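Local coordinates for Mgp-operon protein 3 (Mycoplasma pneumoniae, PDB 6RJ1), which is a surface adhesin, also called P40/P90, that probably takes part in attachment of the mycoplasma to sugar-bearing host cells, at residues A[165-170]-A[225-230]; A[557-562]-A[652-657]; A[815-820]-A[898-903]; A[544-549]-A[784-789]; A[740-745]-A[762-767]. One frame throughout, in Å; residues are numbered along the deposited sequence.

Contact 1: residues A[165-170]-A[225-230]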
# COMPACT_ATOMS: atom_id res chain seq x y z
N LEU A 165 -2.05 13.28 10.92
CA LEU A 165 -2.30 13.88 9.61
C LEU A 165 -2.22 12.78 8.56
O LEU A 165 -1.26 12.01 8.57
CB LEU A 165 -1.23 14.94 9.34
CG LEU A 165 -1.63 16.41 9.38
CD1 LEU A 165 -2.51 16.74 10.55
CD2 LEU A 165 -0.40 17.27 9.42
N VAL A 166 -3.23 12.67 7.69
CA VAL A 166 -3.24 11.69 6.60
C VAL A 166 -3.35 12.44 5.27
O VAL A 166 -4.20 13.31 5.11
CB VAL A 166 -4.34 10.59 6.74
CG1 VAL A 166 -4.18 9.50 5.68
CG2 VAL A 166 -4.35 9.97 8.14
N GLU A 167 -2.47 12.10 4.32
CA GLU A 167 -2.45 12.69 3.00
C GLU A 167 -3.68 12.24 2.19
O GLU A 167 -4.08 11.08 2.30
CB GLU A 167 -1.18 12.27 2.25
CG GLU A 167 -0.87 13.11 1.02
CD GLU A 167 0.10 12.50 0.03
OE1 GLU A 167 0.62 11.39 0.30
OE2 GLU A 167 0.36 13.15 -1.01
N GLN A 168 -4.24 13.15 1.36
CA GLN A 168 -5.35 12.81 0.48
C GLN A 168 -4.89 11.68 -0.47
O GLN A 168 -3.70 11.62 -0.79
CB GLN A 168 -5.90 14.05 -0.27
CG GLN A 168 -4.98 14.68 -1.30
CD GLN A 168 -5.59 15.89 -1.95
OE1 GLN A 168 -4.99 16.96 -1.98
NE2 GLN A 168 -6.79 15.76 -2.48
N PRO A 169 -5.75 10.70 -0.83
CA PRO A 169 -5.27 9.59 -1.66
C PRO A 169 -4.70 10.00 -3.01
O PRO A 169 -5.14 11.00 -3.61
CB PRO A 169 -6.49 8.67 -1.78
CG PRO A 169 -7.39 9.07 -0.68
CD PRO A 169 -7.19 10.54 -0.52
N VAL A 170 -3.68 9.27 -3.47
CA VAL A 170 -3.05 9.50 -4.76
C VAL A 170 -3.97 8.84 -5.79
O VAL A 170 -4.28 7.65 -5.68
CB VAL A 170 -1.60 8.95 -4.82
CG1 VAL A 170 -1.00 9.13 -6.21
CG2 VAL A 170 -0.71 9.61 -3.77
N LYS A 225 2.06 24.21 1.67
CA LYS A 225 1.46 24.13 0.34
C LYS A 225 1.33 22.67 -0.10
O LYS A 225 1.94 21.79 0.53
CB LYS A 225 2.31 24.91 -0.69
CG LYS A 225 2.33 26.41 -0.49
CD LYS A 225 3.17 27.12 -1.54
CE LYS A 225 2.86 28.60 -1.63
NZ LYS A 225 3.35 29.35 -0.45
N GLY A 226 0.57 22.45 -1.17
CA GLY A 226 0.40 21.14 -1.78
C GLY A 226 -0.82 20.33 -1.40
O GLY A 226 -1.77 20.86 -0.81
N ARG A 227 -0.77 19.03 -1.76
CA ARG A 227 -1.80 18.01 -1.49
C ARG A 227 -2.20 18.04 -0.03
O ARG A 227 -1.35 18.23 0.85
CB ARG A 227 -1.31 16.59 -1.83
CG ARG A 227 -0.33 16.46 -2.99
CD ARG A 227 -0.79 15.50 -4.07
NE ARG A 227 -1.14 14.20 -3.51
CZ ARG A 227 -2.27 13.56 -3.74
NH1 ARG A 227 -2.51 12.40 -3.16
NH2 ARG A 227 -3.17 14.06 -4.57
N ALA A 228 -3.50 17.90 0.23
CA ALA A 228 -4.05 17.98 1.56
C ALA A 228 -3.59 16.88 2.50
O ALA A 228 -3.49 15.72 2.11
CB ALA A 228 -5.56 18.03 1.51
N TYR A 229 -3.28 17.29 3.74
CA TYR A 229 -2.97 16.46 4.89
C TYR A 229 -4.08 16.82 5.84
O TYR A 229 -4.32 18.01 6.10
CB TYR A 229 -1.60 16.80 5.48
CG TYR A 229 -0.46 16.18 4.72
CD1 TYR A 229 -0.08 14.86 4.95
CD2 TYR A 229 0.24 16.91 3.76
CE1 TYR A 229 0.97 14.28 4.24
CE2 TYR A 229 1.29 16.34 3.05
CZ TYR A 229 1.66 15.02 3.29
OH TYR A 229 2.71 14.47 2.58
N ARG A 230 -4.85 15.82 6.29
CA ARG A 230 -5.97 16.14 7.15
C ARG A 230 -6.00 15.30 8.42
O ARG A 230 -5.47 14.19 8.46
CB ARG A 230 -7.31 16.03 6.38
CG ARG A 230 -7.51 17.00 5.22
CD ARG A 230 -7.89 18.40 5.67
NE ARG A 230 -8.07 19.33 4.56
CZ ARG A 230 -7.10 20.08 4.03
NH1 ARG A 230 -7.35 20.89 3.02
NH2 ARG A 230 -5.86 20.01 4.51
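Val166 and Arg230 form an antiparallel hydrogen-bonded pair, exchanging backbone bonds between Val166 N and Arg230 O and between Arg230 N and Val166 O, both 2.8 Å; Glu167 and Tyr229 follow as the non-hydrogen-bonded pair. Beyond the strands Gln168 continues the pairing with both backbone and side chain: its N gives a bond to Ala228 O, while its OE1 accepts Ala228 N at 2.8 Å, so Gln168 grips both the N-H and the C=O of Ala228, one with its side chain and one with its backbone. Polar contact centres on Arg227. Its chain bends at chi2 and chi3, and NE meets Glu167 OE2 at 3.1 Å in a salt bridge; the carboxylate is approached from above its plane, which stands 76° to the guanidinium. NH1 bonds to Pro169 O (3.0 Å), with the acceptor in the guanidinium plane but the donor well above the carbonyl plane. One guanidinium face lies under Gln168 CG, 3.6 Å above the plane and offset toward the rim. Apolar contact falls on Tyr229: Glu167 CG, anti to the backbone N (chi1 -165°), sits over one ring face in a CH-pi contact 4.2 Å from the centroid, and Leu165 CG packs on Tyr229 CB at 3.9 Å. Glu167 OE1 is hydrogen-bonded to Tyr662 OH and Ala656 N, OE2 is also salt-bridged to Arg181, Arg227 to Glu240, and Tyr229 OH bonds to Asn655 OD1. In the mixed sheet strand 165-167 lies between 229-230 and the parallel strand 650-654, while helix 446-454 meets Val166 and Arg230.

Contact 2: residues A[557-562]-A[652-657]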
# COMPACT_ATOMS: atom_id res chain seq x y z
N ALA A 557 3.39 2.23 3.73
CA ALA A 557 2.98 3.60 3.45
C ALA A 557 3.96 4.54 4.20
O ALA A 557 4.47 4.16 5.25
CB ALA A 557 1.56 3.83 3.93
N GLY A 558 4.24 5.71 3.63
CA GLY A 558 5.14 6.68 4.24
C GLY A 558 4.59 7.19 5.56
O GLY A 558 3.48 7.71 5.60
N ALA A 559 5.32 6.98 6.66
CA ALA A 559 4.90 7.44 7.98
C ALA A 559 6.06 8.14 8.68
O ALA A 559 7.07 7.52 9.04
CB ALA A 559 4.37 6.28 8.81
N VAL A 560 5.94 9.46 8.80
CA VAL A 560 6.98 10.31 9.35
C VAL A 560 6.45 11.26 10.44
O VAL A 560 5.27 11.21 10.78
CB VAL A 560 7.72 11.08 8.21
CG1 VAL A 560 8.49 10.14 7.30
CG2 VAL A 560 6.77 11.97 7.41
N GLY A 561 7.34 12.09 10.98
CA GLY A 561 7.00 13.08 11.98
C GLY A 561 6.79 14.45 11.38
O GLY A 561 7.17 14.70 10.24
N TYR A 562 6.17 15.36 12.15
CA TYR A 562 5.96 16.75 11.73
C TYR A 562 5.98 17.67 12.94
O TYR A 562 5.51 17.28 14.01
CB TYR A 562 4.71 16.91 10.84
CG TYR A 562 3.38 17.03 11.55
CD1 TYR A 562 2.60 15.90 11.79
CD2 TYR A 562 2.86 18.27 11.87
CE1 TYR A 562 1.35 16.01 12.39
CE2 TYR A 562 1.62 18.39 12.50
CZ TYR A 562 0.87 17.26 12.77
OH TYR A 562 -0.35 17.38 13.38
N SER A 652 2.63 12.63 14.37
CA SER A 652 2.72 11.67 13.27
C SER A 652 1.96 12.10 12.03
O SER A 652 0.88 12.70 12.11
CB SER A 652 2.27 10.28 13.70
OG SER A 652 3.29 9.60 14.41
N LEU A 653 2.50 11.73 10.86
CA LEU A 653 1.94 12.04 9.56
C LEU A 653 2.04 10.79 8.65
O LEU A 653 3.12 10.21 8.52
CB LEU A 653 2.72 13.24 8.99
CG LEU A 653 2.44 13.70 7.55
CD1 LEU A 653 2.56 15.20 7.46
CD2 LEU A 653 3.40 13.05 6.57
N ILE A 654 0.93 10.42 7.99
CA ILE A 654 0.86 9.29 7.06
C ILE A 654 0.64 9.78 5.62
O ILE A 654 -0.29 10.55 5.35
CB ILE A 654 -0.16 8.20 7.50
CG1 ILE A 654 0.21 7.59 8.89
CG2 ILE A 654 -0.31 7.10 6.42
CD1 ILE A 654 -0.92 6.89 9.61
N ASN A 655 1.53 9.33 4.71
CA ASN A 655 1.54 9.58 3.28
C ASN A 655 0.75 8.48 2.58
O ASN A 655 0.87 7.31 2.94
CB ASN A 655 2.97 9.60 2.77
CG ASN A 655 3.74 10.84 3.19
OD1 ASN A 655 3.17 11.91 3.37
ND2 ASN A 655 5.06 10.72 3.30
N ALA A 656 -0.06 8.85 1.59
CA ALA A 656 -0.89 7.92 0.83
C ALA A 656 -0.09 7.20 -0.29
O ALA A 656 -0.65 6.89 -1.35
CB ALA A 656 -2.08 8.68 0.25
N SER A 657 1.21 6.90 -0.03
CA SER A 657 2.14 6.29 -0.99
C SER A 657 3.33 5.58 -0.28
O SER A 657 3.53 5.80 0.92
CB SER A 657 2.67 7.37 -1.93
OG SER A 657 3.77 8.06 -1.36
O HOH W 1 4.94 8.64 12.52
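Val560 and Leu653 form an antiparallel hydrogen-bonded pair: Val560 N bonds to Leu653 O at 2.9 Å and Leu653 N to Val560 O at 2.8 Å. Their side chains lie side by side, pointing the same way, and Val560 CG2 meets Leu653 CD2 at 3.6 Å; with chi1 at -66° for CG1, CG2 sits between the backbone N and the carbonyl carbon. Ala559 and Ile654, the next non-hydrogen-bonded pair, point to the other face. At Tyr562 the ring turns its edge to Ser652 O, which comes 3.4 Å from CE1, while CD1 rests near Leu653 CB. Further along, the pairing continues through Asn655 N to Gly558 O (2.7 Å, N-H...O angle 176°) and Gly558 N to Ser657 O. Asn655 CB lies 3.4 Å from the same Gly558 O. Further out, a water joins the backbone to a side chain, donating to Val560 O and accepting from Ser652 OG, which also bonds to Leu528 N. Tyr562 OH reaches Asp163 O. Strand 650-654 pairs antiparallel with 549-563 and parallel with strand 165-167, whose Leu165 touches both Tyr562 and Leu653.

Contact 3: residues A[815-820]-A[898-903]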
# COMPACT_ATOMS: atom_id res chain seq x y z
N ASN A 815 9.57 -22.02 2.47
CA ASN A 815 10.07 -23.35 2.80
C ASN A 815 8.84 -24.19 3.21
O ASN A 815 8.22 -23.90 4.24
CB ASN A 815 11.09 -23.28 3.94
CG ASN A 815 11.78 -24.58 4.25
OD1 ASN A 815 11.15 -25.59 4.61
ND2 ASN A 815 13.09 -24.59 4.15
N PRO A 816 8.42 -25.19 2.41
CA PRO A 816 7.21 -25.96 2.78
C PRO A 816 7.37 -26.94 3.95
O PRO A 816 6.37 -27.36 4.53
CB PRO A 816 6.85 -26.67 1.47
CG PRO A 816 8.14 -26.82 0.75
CD PRO A 816 9.00 -25.66 1.14
N ASP A 817 8.62 -27.29 4.30
CA ASP A 817 8.91 -28.20 5.40
C ASP A 817 8.79 -27.52 6.78
O ASP A 817 8.64 -28.23 7.78
CB ASP A 817 10.31 -28.84 5.24
CG ASP A 817 10.59 -29.44 3.88
OD1 ASP A 817 9.70 -30.14 3.33
OD2 ASP A 817 11.72 -29.24 3.36
N THR A 818 8.89 -26.17 6.82
CA THR A 818 8.82 -25.38 8.05
C THR A 818 7.72 -24.31 8.04
O THR A 818 7.41 -23.75 9.10
CB THR A 818 10.18 -24.71 8.36
OG1 THR A 818 10.50 -23.76 7.34
CG2 THR A 818 11.32 -25.72 8.56
N ASP A 819 7.15 -24.02 6.85
CA ASP A 819 6.11 -23.01 6.61
C ASP A 819 6.59 -21.62 7.04
O ASP A 819 5.91 -20.86 7.74
CB ASP A 819 4.74 -23.40 7.21
CG ASP A 819 4.19 -24.70 6.66
OD1 ASP A 819 4.02 -24.80 5.42
OD2 ASP A 819 3.92 -25.62 7.46
N LYS A 820 7.82 -21.31 6.60
CA LYS A 820 8.56 -20.07 6.84
C LYS A 820 9.07 -19.52 5.50
O LYS A 820 8.94 -20.20 4.48
CB LYS A 820 9.74 -20.34 7.80
CG LYS A 820 9.32 -20.63 9.24
CD LYS A 820 10.51 -21.09 10.07
CE LYS A 820 10.16 -21.28 11.53
NZ LYS A 820 10.20 -20.00 12.28
N ILE A 898 15.51 -22.79 -10.97
CA ILE A 898 15.66 -24.01 -10.17
C ILE A 898 14.74 -23.90 -8.94
O ILE A 898 14.67 -22.84 -8.32
CB ILE A 898 17.15 -24.27 -9.76
CG1 ILE A 898 18.17 -23.99 -10.93
CG2 ILE A 898 17.36 -25.66 -9.15
CD1 ILE A 898 18.02 -24.80 -12.28
N GLU A 899 14.03 -24.99 -8.62
CA GLU A 899 13.10 -25.05 -7.50
C GLU A 899 13.69 -25.78 -6.28
O GLU A 899 14.64 -26.54 -6.44
CB GLU A 899 11.76 -25.68 -7.94
CG GLU A 899 11.07 -24.96 -9.09
CD GLU A 899 10.56 -23.55 -8.82
OE1 GLU A 899 9.93 -23.34 -7.75
OE2 GLU A 899 10.76 -22.67 -9.68
N PHE A 900 13.13 -25.52 -5.08
CA PHE A 900 13.56 -26.13 -3.81
C PHE A 900 13.30 -27.64 -3.82
O PHE A 900 12.18 -28.06 -4.13
CB PHE A 900 12.88 -25.43 -2.62
CG PHE A 900 13.43 -25.73 -1.25
CD1 PHE A 900 14.78 -25.54 -0.96
CD2 PHE A 900 12.59 -26.12 -0.21
CE1 PHE A 900 15.29 -25.80 0.31
CE2 PHE A 900 13.10 -26.37 1.07
CZ PHE A 900 14.44 -26.21 1.32
N ASN A 901 14.34 -28.44 -3.52
CA ASN A 901 14.32 -29.91 -3.52
C ASN A 901 13.89 -30.49 -4.89
O ASN A 901 13.24 -31.54 -4.93
CB ASN A 901 13.48 -30.52 -2.37
CG ASN A 901 13.38 -29.73 -1.09
OD1 ASN A 901 12.28 -29.42 -0.63
ND2 ASN A 901 14.50 -29.41 -0.47
N GLU A 902 14.27 -29.81 -6.00
CA GLU A 902 13.98 -30.22 -7.39
C GLU A 902 14.53 -31.63 -7.67
O GLU A 902 13.90 -32.42 -8.37
CB GLU A 902 14.54 -29.20 -8.39
CG GLU A 902 13.89 -29.24 -9.76
CD GLU A 902 13.95 -27.93 -10.54
OE1 GLU A 902 12.87 -27.38 -10.85
OE2 GLU A 902 15.07 -27.47 -10.84
N ASP A 903 15.69 -31.95 -7.06
CA ASP A 903 16.36 -33.25 -7.09
C ASP A 903 16.85 -33.62 -5.67
O ASP A 903 16.72 -32.80 -4.75
CB ASP A 903 17.49 -33.31 -8.15
CG ASP A 903 18.58 -32.28 -7.98
OD1 ASP A 903 18.42 -31.14 -8.49
OD2 ASP A 903 19.62 -32.61 -7.36
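Phe900 and Asn815 each carry CG anti to the backbone N, at chi1 -167° and -173°, which sets each CG beside its own carbonyl carbon; from there the phenyl and the amide meet. Both residues belong to turns: Glu899 to Glu902 form a type II beta turn with Phe900 and Asn901 at its corners, and Asn815 faces both Asp819 and Lys820 in a G1 beta bulge that closes the hairpin between strands 808-815 and 820-821. The contact is small and has no hydrogen bond across it. Asn815 ND2 comes 3.5 Å from Phe900 CZ, approaching the ring obliquely, with amide and ring planes 61° apart. Pro816 CD lies at the ring edge, 3.9 Å from Phe900 CD2. Asp817 OD2 reaches Phe900 CE2 at 3.9 Å from an oblique direction, and Asp817 and Asn901 point tip to tip with OD2 and OD1 4.0 Å apart, two acceptor oxygens with no bond between them. The other oxygen of Asp817, OD1, bonds to Lys796 N, and Phe900 O accepts Asn798 ND2, so residues of the loop before strand 799-805 hold both turns. Within the bulged hairpin Asn815 OD1 accepts weak bonds from Asp817 N and Thr818 N. Over the centre of the Phe900 ring, 3.5 Å above its plane, lies the amide nitrogen ND2 of Asn901.

Contact 4: residues A[544-549]-A[784-789]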
# COMPACT_ATOMS: atom_id res chain seq x y z
N ASP A 544 -3.71 -14.30 0.86
CA ASP A 544 -4.18 -15.61 0.44
C ASP A 544 -3.81 -16.69 1.46
O ASP A 544 -2.92 -16.47 2.28
CB ASP A 544 -3.65 -15.97 -0.97
CG ASP A 544 -4.47 -17.01 -1.73
OD1 ASP A 544 -5.58 -17.36 -1.26
OD2 ASP A 544 -3.99 -17.48 -2.79
N VAL A 545 -4.51 -17.83 1.42
CA VAL A 545 -4.23 -18.96 2.30
C VAL A 545 -3.57 -20.10 1.51
O VAL A 545 -3.92 -20.35 0.35
CB VAL A 545 -5.43 -19.42 3.18
CG1 VAL A 545 -5.93 -18.29 4.07
CG2 VAL A 545 -6.56 -20.00 2.34
N VAL A 546 -2.59 -20.76 2.13
CA VAL A 546 -1.83 -21.87 1.53
C VAL A 546 -1.17 -22.67 2.66
O VAL A 546 -0.62 -22.08 3.59
CB VAL A 546 -0.83 -21.38 0.42
CG1 VAL A 546 0.18 -20.35 0.95
CG2 VAL A 546 -0.12 -22.54 -0.27
N ALA A 547 -1.28 -24.02 2.60
CA ALA A 547 -0.72 -24.95 3.59
C ALA A 547 -1.05 -24.55 5.04
O ALA A 547 -0.15 -24.46 5.88
CB ALA A 547 0.79 -25.11 3.38
N ASP A 548 -2.36 -24.27 5.30
CA ASP A 548 -2.95 -23.86 6.60
C ASP A 548 -2.32 -22.56 7.17
O ASP A 548 -2.37 -22.32 8.38
CB ASP A 548 -2.92 -25.01 7.63
CG ASP A 548 -3.71 -26.24 7.23
OD1 ASP A 548 -4.87 -26.08 6.78
OD2 ASP A 548 -3.18 -27.36 7.40
N HIS A 549 -1.78 -21.72 6.29
CA HIS A 549 -1.13 -20.46 6.65
C HIS A 549 -1.59 -19.32 5.78
O HIS A 549 -1.94 -19.53 4.61
CB HIS A 549 0.39 -20.61 6.50
CG HIS A 549 1.05 -21.36 7.61
ND1 HIS A 549 0.91 -22.74 7.74
CD2 HIS A 549 1.87 -20.92 8.59
CE1 HIS A 549 1.61 -23.07 8.81
NE2 HIS A 549 2.21 -22.01 9.35
N ALA A 784 -1.42 -16.96 -3.91
CA ALA A 784 -0.55 -18.08 -3.56
C ALA A 784 -0.86 -19.26 -4.47
O ALA A 784 -1.93 -19.31 -5.08
CB ALA A 784 -0.78 -18.48 -2.11
N GLY A 785 0.07 -20.19 -4.55
CA GLY A 785 -0.08 -21.39 -5.36
C GLY A 785 0.89 -22.50 -5.03
O GLY A 785 2.09 -22.25 -4.91
N VAL A 786 0.37 -23.74 -4.89
CA VAL A 786 1.18 -24.94 -4.61
C VAL A 786 1.69 -25.48 -5.95
O VAL A 786 0.88 -25.81 -6.83
CB VAL A 786 0.42 -26.04 -3.80
CG1 VAL A 786 1.31 -27.25 -3.54
CG2 VAL A 786 -0.12 -25.48 -2.50
N ASP A 787 3.02 -25.56 -6.10
CA ASP A 787 3.69 -26.05 -7.31
C ASP A 787 3.25 -27.50 -7.61
O ASP A 787 3.35 -28.36 -6.72
CB ASP A 787 5.22 -25.93 -7.15
CG ASP A 787 6.06 -26.42 -8.32
OD1 ASP A 787 5.75 -26.04 -9.48
OD2 ASP A 787 7.04 -27.16 -8.08
N PRO A 788 2.69 -27.77 -8.81
CA PRO A 788 2.23 -29.15 -9.12
C PRO A 788 3.35 -30.16 -9.33
O PRO A 788 3.13 -31.35 -9.15
CB PRO A 788 1.39 -28.97 -10.39
CG PRO A 788 1.94 -27.75 -11.03
CD PRO A 788 2.47 -26.86 -9.96
N ALA A 789 4.55 -29.67 -9.72
CA ALA A 789 5.74 -30.47 -9.99
C ALA A 789 6.17 -31.30 -8.77
O ALA A 789 6.13 -30.78 -7.65
CB ALA A 789 6.88 -29.57 -10.45
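The Asp544 carboxylate carries the polar part of this contact: OD2 accepts Ala784 N at 2.9 Å through its anti lone pair, the one turned from the other oxygen, with an N-H...O angle of 154°. CG stands anti to the backbone N (chi1 -157°), on a side chain that leaves toward strand 784-786; OD2 is the oxygen that reaches it, and it also lies 3.4 Å from Ala784 CB. The second oxygen, OD1, turns back to its own segment and takes a weak bond from Val545 N. The other flat group is the His549 imidazole, whose edge is met by Ala547: ND1 donates to Ala547 O at 2.7 Å, close to the ring plane, and this bond holds the rotation of the ring. Apolar contact is carried by Val546. Its CG1 meets Ala784 CB at 3.7 Å and its CG2 meets Val786 CG2, also at 3.7 Å, so the two methyls divide between Ala784 and Val786, two residues apart on the other strand. Tyr799 of strand 799-805 touches Val546, Ala547 and Val786 and so covers the same junction. The two strand segments run at 19° to each other, but their axes stay 6.9 Å apart and no backbone-to-backbone bond links them; two different sheets are brought together here by side-chain packing and one side-chain-to-backbone bond. On the first segment, Val546 and His549 exchange backbone bonds in both directions around a type I' turn, the hallmark of a tight two-residue beta hairpin, which here joins strands 538-546 and 549-563.

Contact 5: residues A[740-745]-A[762-767]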
# COMPACT_ATOMS: atom_id res chain seq x y z
N SER A 740 10.12 6.89 -16.64
CA SER A 740 10.33 8.33 -16.72
C SER A 740 11.10 8.65 -17.98
O SER A 740 12.09 7.98 -18.30
CB SER A 740 11.09 8.83 -15.49
OG SER A 740 10.30 8.77 -14.33
N ALA A 741 10.65 9.68 -18.71
CA ALA A 741 11.27 10.11 -19.97
C ALA A 741 12.65 10.71 -19.75
O ALA A 741 13.57 10.38 -20.50
CB ALA A 741 10.37 11.11 -20.68
N ASN A 742 12.81 11.55 -18.72
CA ASN A 742 14.06 12.25 -18.42
C ASN A 742 14.73 11.76 -17.13
O ASN A 742 15.15 12.58 -16.30
CB ASN A 742 13.81 13.78 -18.38
CG ASN A 742 12.84 14.24 -17.29
OD1 ASN A 742 12.05 13.46 -16.74
ND2 ASN A 742 12.90 15.52 -16.95
N PHE A 743 14.84 10.43 -16.95
CA PHE A 743 15.48 9.87 -15.75
C PHE A 743 16.95 10.31 -15.65
O PHE A 743 17.67 10.28 -16.65
CB PHE A 743 15.31 8.35 -15.64
CG PHE A 743 15.99 7.52 -16.71
CD1 PHE A 743 17.27 7.03 -16.53
CD2 PHE A 743 15.31 7.19 -17.88
CE1 PHE A 743 17.89 6.25 -17.52
CE2 PHE A 743 15.92 6.41 -18.86
CZ PHE A 743 17.20 5.95 -18.67
N PRO A 744 17.39 10.82 -14.47
CA PRO A 744 18.77 11.29 -14.36
C PRO A 744 19.80 10.18 -14.16
O PRO A 744 19.44 9.01 -13.98
CB PRO A 744 18.72 12.27 -13.17
CG PRO A 744 17.36 12.12 -12.56
CD PRO A 744 16.66 10.97 -13.20
N GLU A 745 21.10 10.53 -14.23
CA GLU A 745 22.20 9.59 -14.05
C GLU A 745 23.38 10.26 -13.37
O GLU A 745 23.79 11.34 -13.79
CB GLU A 745 22.59 8.88 -15.36
CG GLU A 745 22.33 9.65 -16.65
CD GLU A 745 22.08 8.80 -17.88
OE1 GLU A 745 22.68 9.09 -18.94
OE2 GLU A 745 21.27 7.85 -17.80
N THR A 762 10.27 18.39 -12.03
CA THR A 762 10.78 18.41 -13.42
C THR A 762 10.77 17.02 -14.08
O THR A 762 10.94 16.92 -15.30
CB THR A 762 12.14 19.11 -13.51
OG1 THR A 762 13.12 18.36 -12.80
CG2 THR A 762 12.10 20.54 -13.02
N LEU A 763 10.53 15.95 -13.28
CA LEU A 763 10.44 14.56 -13.75
C LEU A 763 9.20 14.41 -14.64
O LEU A 763 8.10 14.82 -14.26
CB LEU A 763 10.38 13.58 -12.56
CG LEU A 763 10.66 12.10 -12.85
CD1 LEU A 763 12.14 11.84 -13.05
CD2 LEU A 763 10.13 11.22 -11.74
N GLU A 764 9.43 13.85 -15.85
CA GLU A 764 8.43 13.63 -16.90
C GLU A 764 8.03 12.16 -16.94
O GLU A 764 8.89 11.29 -17.13
CB GLU A 764 8.99 14.04 -18.28
CG GLU A 764 9.33 15.52 -18.44
CD GLU A 764 10.16 15.87 -19.67
OE1 GLU A 764 11.05 16.74 -19.55
OE2 GLU A 764 9.92 15.27 -20.75
N SER A 765 6.73 11.87 -16.80
CA SER A 765 6.26 10.49 -16.85
C SER A 765 5.96 10.04 -18.27
O SER A 765 5.28 10.76 -19.01
CB SER A 765 5.03 10.31 -15.98
OG SER A 765 4.42 9.04 -16.20
N GLN A 766 6.44 8.84 -18.63
CA GLN A 766 6.17 8.20 -19.92
C GLN A 766 5.49 6.82 -19.69
O GLN A 766 5.38 6.01 -20.62
CB GLN A 766 7.41 8.14 -20.83
CG GLN A 766 8.50 7.16 -20.40
CD GLN A 766 9.73 7.17 -21.27
OE1 GLN A 766 9.86 7.95 -22.23
NE2 GLN A 766 10.68 6.31 -20.95
N ALA A 767 5.02 6.59 -18.45
CA ALA A 767 4.32 5.38 -18.01
C ALA A 767 2.95 5.23 -18.68
O ALA A 767 2.25 6.23 -18.89
CB ALA A 767 4.16 5.40 -16.50
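Asn742 and Glu764 set the orientation of the contact, their side chains crossing at about a right angle with amide and carboxylate planes 39° apart. The Asn742 amide lies against the other backbone and uses both ends: OD1 accepts Glu764 N at 2.8 Å, and ND2 donates to Thr762 O at 2.9 Å. This second acceptor lies near the amide plane, though the donor stands above the carbonyl plane of Thr762. CG of Asn742 sits between its backbone N and carbonyl carbon (chi1 63°), turned to the 762-764 backbone. The extended Glu764 chain passes beside this amide, with CB 3.5 Å from Asn742 OD1. Two residues on, Gln766 lies against Ala741: OE1 is 3.4 Å from Ala741 CA, while NE2 is bonded to Tyr738 O. Leu763 brings CD2 to within 3.6 Å of Ser740 OG, a hydroxyl that itself bonds with Ser774 OG. Between these side chains the backbones touch in a single bridge at Ser740 and Ser765, where Ala741 N bonds to Glu764 O at 2.9 Å. Leu763 and Ser740 also touch helix 666-673. No ion pair joins the two segments; the contact couples a pair of irregular loops, and its chemistry is that of an asparagine amide offering an acceptor and a donor to the 762-764 backbone, much as a peptide group would.

How the contacts relate
From the N terminus, contact 1 closes first, tying residues 165-170 to 225-230 before any other contact opens. Contact 4 then opens at 544 and closes at 784, and both contact 2 and contact 5 nest inside that long loop, one after the other. Contact 3 follows last, at 815 to 903; none of the five cross. Contacts 1 and 2 touch where strands 165-167 and 650-654 run side by side in one mixed sheet. Contacts 3 and 4 also touch, through Asp819 against Ala547 and His549, linking the hairpin turns of two sheets. Contact 5 joins two parts of the loop between strands 723-732 and 779-786, its nearest atoms about 11 Å from contact 1.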